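Local coordinates for probable enoyl-CoA hydratase/isomerase (Mycobacterium abscessus, PDB 3SWX), which probably catalyses the hydration or isomerisation of enoyl-CoA thioesters, as a member of the crotonase-like enoyl-CoA hydratase/isomerase family, at residues B[57-62]-B[105-110]; B[116-121]-B[133-138]. All coordinates share one frame; numbering follows the deposited sequence.

Interaction 1 (B[57-62]-B[105-110]); sequences AVLYGE and LLVAVH
Three backbone hydrogen bonds join strands 57-61 and 105-109 side by side in parallel. Leu106 N gives its hydrogen to Ala57 O at 2.7 Å, Leu59 N to Leu106 O at 2.8 Å and Ala108 N to Leu59 O at 2.8 Å; each donor lies nearly along the C=O axis. Beyond Ala108 the strands part, and a water spans the gap: it accepts from Gly61 N, donates to Ala108 O, and sits in the plane of the His110 ring at ND1. The ring meets Gly61 O edge-on, CE1 lying 3.3 Å from it, while His110 NE2 bonds to Gly63 O. The two strands are neighbours in the six-stranded mixed sheet of the crotonase fold, with strand 19-24 flanking 57-61 and strand 126-130 flanking 105-109. Apolar side chains suit both buried faces. On one, Leu59 and Val107 lie alongside each other, Leu59 CB 4.1 Å from Val107 CG2, and Leu105 CD1 reaches Ala57 CB. On the other, Val58 and Leu106 pack on Ala201 and Ile200 of helix 193-205, and Ala108 CB meets Tyr60 CB at 4.1 Å. Tyr60 carries its hydroxyl away from strand 105-109, donating to the anti lone pair of Glu62 OE2, itself salt-bridged to Arg12.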
ATOM      1  N   ALA B  57     -18.270  12.976 -10.111  1.00 15.99           N
ATOM      2  CA  ALA B  57     -17.695  14.119 -10.793  1.00 16.58           C
ATOM      3  C   ALA B  57     -16.402  13.708 -11.520  1.00 16.57           C
ATOM      4  O   ALA B  57     -15.602  12.928 -10.994  1.00 16.73           O
ATOM      5  CB  ALA B  57     -17.427  15.288  -9.818  1.00 15.87           C
ATOM      6  N   VAL B  58     -16.208  14.291 -12.704  1.00 17.10           N
ATOM      7  CA  VAL B  58     -15.058  14.043 -13.570  1.00 16.59           C
ATOM      8  C   VAL B  58     -14.316  15.357 -13.741  1.00 17.35           C
ATOM      9  O   VAL B  58     -14.928  16.361 -14.069  1.00 18.46           O
ATOM     10  CB  VAL B  58     -15.511  13.520 -14.933  1.00 16.02           C
ATOM     11  CG1 VAL B  58     -14.364  13.486 -15.919  1.00 15.78           C
ATOM     12  CG2 VAL B  58     -16.089  12.129 -14.781  1.00 17.44           C
ATOM     13  N   LEU B  59     -13.004  15.347 -13.486  1.00 16.86           N
ATOM     14  CA  LEU B  59     -12.158  16.519 -13.615  1.00 16.58           C
ATOM     15  C   LEU B  59     -11.059  16.215 -14.635  1.00 17.08           C
ATOM     16  O   LEU B  59     -10.389  15.178 -14.548  1.00 15.72           O
ATOM     17  CB  LEU B  59     -11.534  16.883 -12.262  1.00 16.33           C
ATOM     18  CG  LEU B  59     -10.520  18.041 -12.238  1.00 15.55           C
ATOM     19  CD1 LEU B  59     -11.149  19.352 -12.703  1.00 16.60           C
ATOM     20  CD2 LEU B  59      -9.972  18.184 -10.813  1.00 15.31           C
ATOM     21  N   TYR B  60     -10.928  17.101 -15.623  1.00 17.42           N
ATOM     22  CA  TYR B  60      -9.953  16.968 -16.711  1.00 18.30           C
ATOM     23  C   TYR B  60      -9.468  18.384 -17.014  1.00 18.81           C
ATOM     24  O   TYR B  60      -9.910  19.348 -16.371  1.00 18.34           O
ATOM     25  CB  TYR B  60     -10.590  16.318 -17.952  1.00 18.47           C
ATOM     26  CG  TYR B  60     -11.538  17.245 -18.657  1.00 20.45           C
ATOM     27  CD1 TYR B  60     -12.806  17.502 -18.131  1.00 21.49           C
ATOM     28  CD2 TYR B  60     -11.159  17.901 -19.837  1.00 22.59           C
ATOM     29  CE1 TYR B  60     -13.655  18.374 -18.749  1.00 22.91           C
ATOM     30  CE2 TYR B  60     -12.006  18.764 -20.462  1.00 22.66           C
ATOM     31  CZ  TYR B  60     -13.258  18.999 -19.917  1.00 23.84           C
ATOM     32  OH  TYR B  60     -14.117  19.874 -20.532  1.00 25.79           O
ATOM     33  N   GLY B  61      -8.552  18.509 -17.965  1.00 19.10           N
ATOM     34  CA  GLY B  61      -8.073  19.815 -18.412  1.00 19.87           C
ATOM     35  C   GLY B  61      -8.317  20.041 -19.898  1.00 20.63           C
ATOM     36  O   GLY B  61      -8.110  19.134 -20.675  1.00 19.50           O
ATOM     37  N   GLU B  62      -8.756  21.246 -20.286  1.00 22.04           N
ATOM     38  CA  GLU B  62      -8.874  21.622 -21.714  1.00 23.74           C
ATOM     39  C   GLU B  62      -7.496  21.915 -22.305  1.00 24.65           C
ATOM     40  O   GLU B  62      -6.570  22.265 -21.579  1.00 24.96           O
ATOM     41  CB  GLU B  62      -9.777  22.854 -21.890  1.00 24.98           C
ATOM     42  CG  GLU B  62     -11.295  22.606 -21.633  1.00 25.55           C
ATOM     43  CD  GLU B  62     -11.990  21.932 -22.818  1.00 27.21           C
ATOM     44  OE1 GLU B  62     -11.612  22.238 -23.967  1.00 29.98           O
ATOM     45  OE2 GLU B  62     -12.905  21.099 -22.608  1.00 25.27           O
ATOM     46  N   LEU B 105     -14.857  11.417  -6.973  1.00 15.65           N
ATOM     47  CA  LEU B 105     -14.169  12.276  -7.925  1.00 15.85           C
ATOM     48  C   LEU B 105     -13.258  11.421  -8.818  1.00 16.18           C
ATOM     49  O   LEU B 105     -12.462  10.618  -8.343  1.00 16.16           O
ATOM     50  CB  LEU B 105     -13.353  13.341  -7.211  1.00 15.53           C
ATOM     51  CG  LEU B 105     -12.590  14.331  -8.106  1.00 17.00           C
ATOM     52  CD1 LEU B 105     -13.488  15.241  -8.978  1.00 15.53           C
ATOM     53  CD2 LEU B 105     -11.604  15.199  -7.271  1.00 14.26           C
ATOM     54  N   LEU B 106     -13.400  11.579 -10.125  1.00 16.30           N
ATOM     55  CA  LEU B 106     -12.522  10.908 -11.053  1.00 15.88           C
ATOM     56  C   LEU B 106     -11.686  11.976 -11.734  1.00 16.01           C
ATOM     57  O   LEU B 106     -12.173  13.076 -12.000  1.00 16.24           O
ATOM     58  CB  LEU B 106     -13.327  10.110 -12.091  1.00 15.47           C
ATOM     59  CG  LEU B 106     -14.255   9.013 -11.547  1.00 15.84           C
ATOM     60  CD1 LEU B 106     -15.621   9.600 -11.122  1.00 13.54           C
ATOM     61  CD2 LEU B 106     -14.438   7.912 -12.570  1.00 13.88           C
ATOM     62  N   VAL B 107     -10.427  11.665 -12.009  1.00 16.06           N
ATOM     63  CA  VAL B 107      -9.559  12.607 -12.719  1.00 16.14           C
ATOM     64  C   VAL B 107      -9.015  11.976 -13.993  1.00 16.04           C
ATOM     65  O   VAL B 107      -8.482  10.871 -13.969  1.00 15.80           O
ATOM     66  CB  VAL B 107      -8.416  13.134 -11.816  1.00 15.86           C
ATOM     67  CG1 VAL B 107      -7.334  13.819 -12.645  1.00 15.47           C
ATOM     68  CG2 VAL B 107      -8.981  14.107 -10.765  1.00 16.20           C
ATOM     69  N   ALA B 108      -9.190  12.683 -15.107  1.00 15.81           N
ATOM     70  CA  ALA B 108      -8.739  12.236 -16.420  1.00 15.65           C
ATOM     71  C   ALA B 108      -7.576  13.122 -16.844  1.00 15.67           C
ATOM     72  O   ALA B 108      -7.738  14.333 -16.939  1.00 14.41           O
ATOM     73  CB  ALA B 108      -9.883  12.342 -17.451  1.00 15.59           C
ATOM     74  N   VAL B 109      -6.416  12.510 -17.114  1.00 16.32           N
ATOM     75  CA  VAL B 109      -5.197  13.249 -17.411  1.00 16.18           C
ATOM     76  C   VAL B 109      -4.624  12.904 -18.792  1.00 17.28           C
ATOM     77  O   VAL B 109      -4.814  11.814 -19.315  1.00 16.95           O
ATOM     78  CB  VAL B 109      -4.074  13.068 -16.305  1.00 16.60           C
ATOM     79  CG1 VAL B 109      -4.596  13.451 -14.893  1.00 14.65           C
ATOM     80  CG2 VAL B 109      -3.462  11.650 -16.305  1.00 13.91           C
ATOM     81  N   HIS B 110      -3.911  13.871 -19.357  1.00 17.96           N
ATOM     82  CA  HIS B 110      -3.208  13.726 -20.625  1.00 18.56           C
ATOM     83  C   HIS B 110      -2.090  14.764 -20.657  1.00 18.26           C
ATOM     84  O   HIS B 110      -2.155  15.759 -19.953  1.00 17.08           O
ATOM     85  CB  HIS B 110      -4.164  13.982 -21.784  1.00 18.83           C
ATOM     86  CG  HIS B 110      -4.522  15.427 -21.967  1.00 20.90           C
ATOM     87  ND1 HIS B 110      -5.277  16.131 -21.052  1.00 19.54           N
ATOM     88  CD2 HIS B 110      -4.219  16.303 -22.958  1.00 22.31           C
ATOM     89  CE1 HIS B 110      -5.425  17.374 -21.472  1.00 21.08           C
ATOM     90  NE2 HIS B 110      -4.798  17.502 -22.629  1.00 23.25           N
TER
HETATM   91  O   HOH W   1      -7.130  16.193 -18.875  1.00 15.49           O

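Interaction 2 (B[116-121]-B[133-138]); sequences LGIELA and ATFAQL
The Phe135 ring presents an edge to helix 116-123: its CD2 lies 4.2 Å from Ile118 CG1, which approaches near the ring plane, and the Phe173 ring meets it with only a small angle between the planes. The Gln137 amide and the Glu119 carboxylate have their planes 62° apart, their chains crossing at about a right angle. No hydrogen bond links the pair: the nearest carboxylate oxygen, Glu119 OE2, lies 4.3 Å from Gln137 NE2. Each is held elsewhere: Glu119 OE1 accepts from the backbone N of Gly148 and of Ala150, and Gln137 NE2 bonds to Glu139 OE1. Strand 134-136 belongs to the small three-stranded sheet, parallel to strand 112-114, and the chain leaves it through an inverse gamma turn centred on Gln137. Ile118, near the start of the helix, fills the angle between strand and turn. In crotonase-like enzymes the start of this helix borders the active site and helps form the oxyanion hole, as is probable here. With CG1 anti to the carbonyl carbon (chi1 -64°) and the chain extended beyond it, Ile118 CD1 reaches the backbone, 3.5 Å from Ala136 C. Beta-branching suits this place because the two arms pack in different directions, CG1-CD1 onto main chain and Phe135, CG2 against Gln137 OE1 at 3.6 Å. Gln137 bends at chi2 (81°), folding its amide over Ile118; OE1 is buried there without a hydrogen-bonding partner.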
ATOM      1  N   LEU B 116       1.269  19.995  -8.680  1.00 18.59           N
ATOM      2  CA  LEU B 116      -0.084  19.952  -8.110  1.00 18.96           C
ATOM      3  C   LEU B 116      -1.027  19.043  -8.878  1.00 18.61           C
ATOM      4  O   LEU B 116      -1.991  18.530  -8.309  1.00 19.25           O
ATOM      5  CB  LEU B 116      -0.701  21.349  -8.054  1.00 19.46           C
ATOM      6  CG  LEU B 116      -0.305  22.281  -6.934  1.00 20.67           C
ATOM      7  CD1 LEU B 116      -1.069  23.613  -7.144  1.00 23.62           C
ATOM      8  CD2 LEU B 116      -0.607  21.677  -5.547  1.00 22.29           C
ATOM      9  N   GLY B 117      -0.756  18.841 -10.165  1.00 18.40           N
ATOM     10  CA  GLY B 117      -1.560  17.935 -10.981  1.00 17.38           C
ATOM     11  C   GLY B 117      -1.509  16.486 -10.513  1.00 16.07           C
ATOM     12  O   GLY B 117      -2.510  15.783 -10.520  1.00 14.64           O
ATOM     13  N   ILE B 118      -0.309  16.036 -10.167  1.00 16.04           N
ATOM     14  CA  ILE B 118      -0.088  14.698  -9.599  1.00 15.32           C
ATOM     15  C   ILE B 118      -0.905  14.583  -8.322  1.00 14.83           C
ATOM     16  O   ILE B 118      -1.581  13.578  -8.081  1.00 14.74           O
ATOM     17  CB  ILE B 118       1.394  14.452  -9.261  1.00 14.77           C
ATOM     18  CG1 ILE B 118       2.262  14.473 -10.534  1.00 16.47           C
ATOM     19  CG2 ILE B 118       1.563  13.111  -8.590  1.00 15.97           C
ATOM     20  CD1 ILE B 118       3.776  14.263 -10.298  1.00 14.23           C
ATOM     21  N   GLU B 119      -0.886  15.658  -7.545  1.00 15.07           N
ATOM     22  CA  GLU B 119      -1.546  15.696  -6.250  1.00 14.72           C
ATOM     23  C   GLU B 119      -3.070  15.756  -6.370  1.00 15.09           C
ATOM     24  O   GLU B 119      -3.782  15.199  -5.518  1.00 14.68           O
ATOM     25  CB  GLU B 119      -0.957  16.835  -5.417  1.00 14.74           C
ATOM     26  CG  GLU B 119       0.469  16.508  -4.971  1.00 14.88           C
ATOM     27  CD  GLU B 119       1.158  17.645  -4.243  1.00 16.67           C
ATOM     28  OE1 GLU B 119       1.681  17.415  -3.135  1.00 16.57           O
ATOM     29  OE2 GLU B 119       1.164  18.778  -4.779  1.00 18.25           O
ATOM     30  N   LEU B 120      -3.570  16.366  -7.447  1.00 15.50           N
ATOM     31  CA  LEU B 120      -5.015  16.327  -7.751  1.00 15.67           C
ATOM     32  C   LEU B 120      -5.468  14.921  -8.045  1.00 15.10           C
ATOM     33  O   LEU B 120      -6.489  14.477  -7.539  1.00 14.98           O
ATOM     34  CB  LEU B 120      -5.354  17.194  -8.962  1.00 16.79           C
ATOM     35  CG  LEU B 120      -5.724  18.638  -8.716  1.00 17.99           C
ATOM     36  CD1 LEU B 120      -6.144  19.314 -10.047  1.00 19.04           C
ATOM     37  CD2 LEU B 120      -6.875  18.707  -7.673  1.00 17.54           C
ATOM     38  N   ALA B 121      -4.702  14.220  -8.874  1.00 14.95           N
ATOM     39  CA  ALA B 121      -4.992  12.835  -9.190  1.00 14.62           C
ATOM     40  C   ALA B 121      -4.934  11.954  -7.938  1.00 14.54           C
ATOM     41  O   ALA B 121      -5.781  11.086  -7.752  1.00 14.54           O
ATOM     42  CB  ALA B 121      -4.045  12.305 -10.307  1.00 14.69           C
ATOM     43  N   ALA B 133       0.130  10.768 -21.333  1.00 18.04           N
ATOM     44  CA  ALA B 133       0.353  11.383 -20.023  1.00 17.80           C
ATOM     45  C   ALA B 133       1.793  11.185 -19.548  1.00 17.34           C
ATOM     46  O   ALA B 133       2.308  10.073 -19.589  1.00 17.43           O
ATOM     47  CB  ALA B 133      -0.619  10.832 -18.991  1.00 16.93           C
ATOM     48  N   THR B 134       2.451  12.274 -19.154  1.00 17.57           N
ATOM     49  CA  THR B 134       3.684  12.185 -18.353  1.00 17.86           C
ATOM     50  C   THR B 134       3.537  12.953 -17.037  1.00 17.53           C
ATOM     51  O   THR B 134       2.676  13.829 -16.909  1.00 18.19           O
ATOM     52  CB  THR B 134       4.928  12.698 -19.084  1.00 18.13           C
ATOM     53  OG1 THR B 134       4.776  14.088 -19.337  1.00 20.20           O
ATOM     54  CG2 THR B 134       5.173  11.944 -20.376  1.00 18.46           C
ATOM     55  N   PHE B 135       4.398  12.628 -16.073  1.00 17.03           N
ATOM     56  CA  PHE B 135       4.298  13.145 -14.704  1.00 16.42           C
ATOM     57  C   PHE B 135       5.661  13.603 -14.162  1.00 16.22           C
ATOM     58  O   PHE B 135       6.675  12.935 -14.367  1.00 16.39           O
ATOM     59  CB  PHE B 135       3.741  12.065 -13.762  1.00 15.58           C
ATOM     60  CG  PHE B 135       2.435  11.471 -14.216  1.00 16.01           C
ATOM     61  CD1 PHE B 135       2.415  10.444 -15.147  1.00 15.33           C
ATOM     62  CD2 PHE B 135       1.233  11.920 -13.704  1.00 16.15           C
ATOM     63  CE1 PHE B 135       1.222   9.908 -15.582  1.00 16.08           C
ATOM     64  CE2 PHE B 135       0.030  11.374 -14.127  1.00 16.55           C
ATOM     65  CZ  PHE B 135       0.024  10.368 -15.066  1.00 15.79           C
ATOM     66  N   ALA B 136       5.679  14.717 -13.442  1.00 16.30           N
ATOM     67  CA  ALA B 136       6.902  15.159 -12.769  1.00 16.46           C
ATOM     68  C   ALA B 136       6.631  15.978 -11.506  1.00 17.00           C
ATOM     69  O   ALA B 136       5.968  17.036 -11.546  1.00 17.15           O
ATOM     70  CB  ALA B 136       7.799  15.931 -13.737  1.00 16.91           C
ATOM     71  N   GLN B 137       7.187  15.485 -10.392  1.00 16.99           N
ATOM     72  CA  GLN B 137       7.076  16.111  -9.101  1.00 16.71           C
ATOM     73  C   GLN B 137       8.274  17.070  -8.958  1.00 17.29           C
ATOM     74  O   GLN B 137       9.285  16.765  -8.291  1.00 16.10           O
ATOM     75  CB  GLN B 137       7.044  15.029  -8.013  1.00 17.22           C
ATOM     76  CG  GLN B 137       6.429  15.460  -6.694  1.00 19.28           C
ATOM     77  CD  GLN B 137       4.912  15.433  -6.696  1.00 20.25           C
ATOM     78  OE1 GLN B 137       4.300  14.361  -6.626  1.00 24.38           O
ATOM     79  NE2 GLN B 137       4.296  16.610  -6.751  1.00 21.13           N
ATOM     80  N   LEU B 138       8.133  18.243  -9.578  1.00 16.42           N
ATOM     81  CA  LEU B 138       9.237  19.175  -9.764  1.00 17.56           C
ATOM     82  C   LEU B 138       9.620  20.044  -8.552  1.00 18.04           C
ATOM     83  O   LEU B 138      10.606  20.791  -8.611  1.00 18.23           O
ATOM     84  CB  LEU B 138       8.936  20.093 -10.970  1.00 17.48           C
ATOM     85  CG  LEU B 138       8.870  19.439 -12.358  1.00 18.09           C
ATOM     86  CD1 LEU B 138       8.371  20.449 -13.399  1.00 19.97           C
ATOM     87  CD2 LEU B 138      10.227  18.859 -12.802  1.00 18.95           C
TER

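Both contacts are buried, but interaction 1 lies deeper, its centre about 8 Å from the centre of the chain, against about 13 Å for interaction 2. The first is held chiefly by main-chain hydrogen bonds between neighbouring strands of the large sheet; the second has no hydrogen bond of its own and rests on an isoleucine of helix 116-123 that packs against strand 134-136 and the turn after it. The contacts meet directly: Val109 CG2 packs against Phe135 CZ at 3.9 Å, and Leu59 CD2 against Leu120 CD1 at 4.1 Å. Val109 thus joins the large sheet to strand 134-136, while Leu120 brings helix 116-123 against the large sheet.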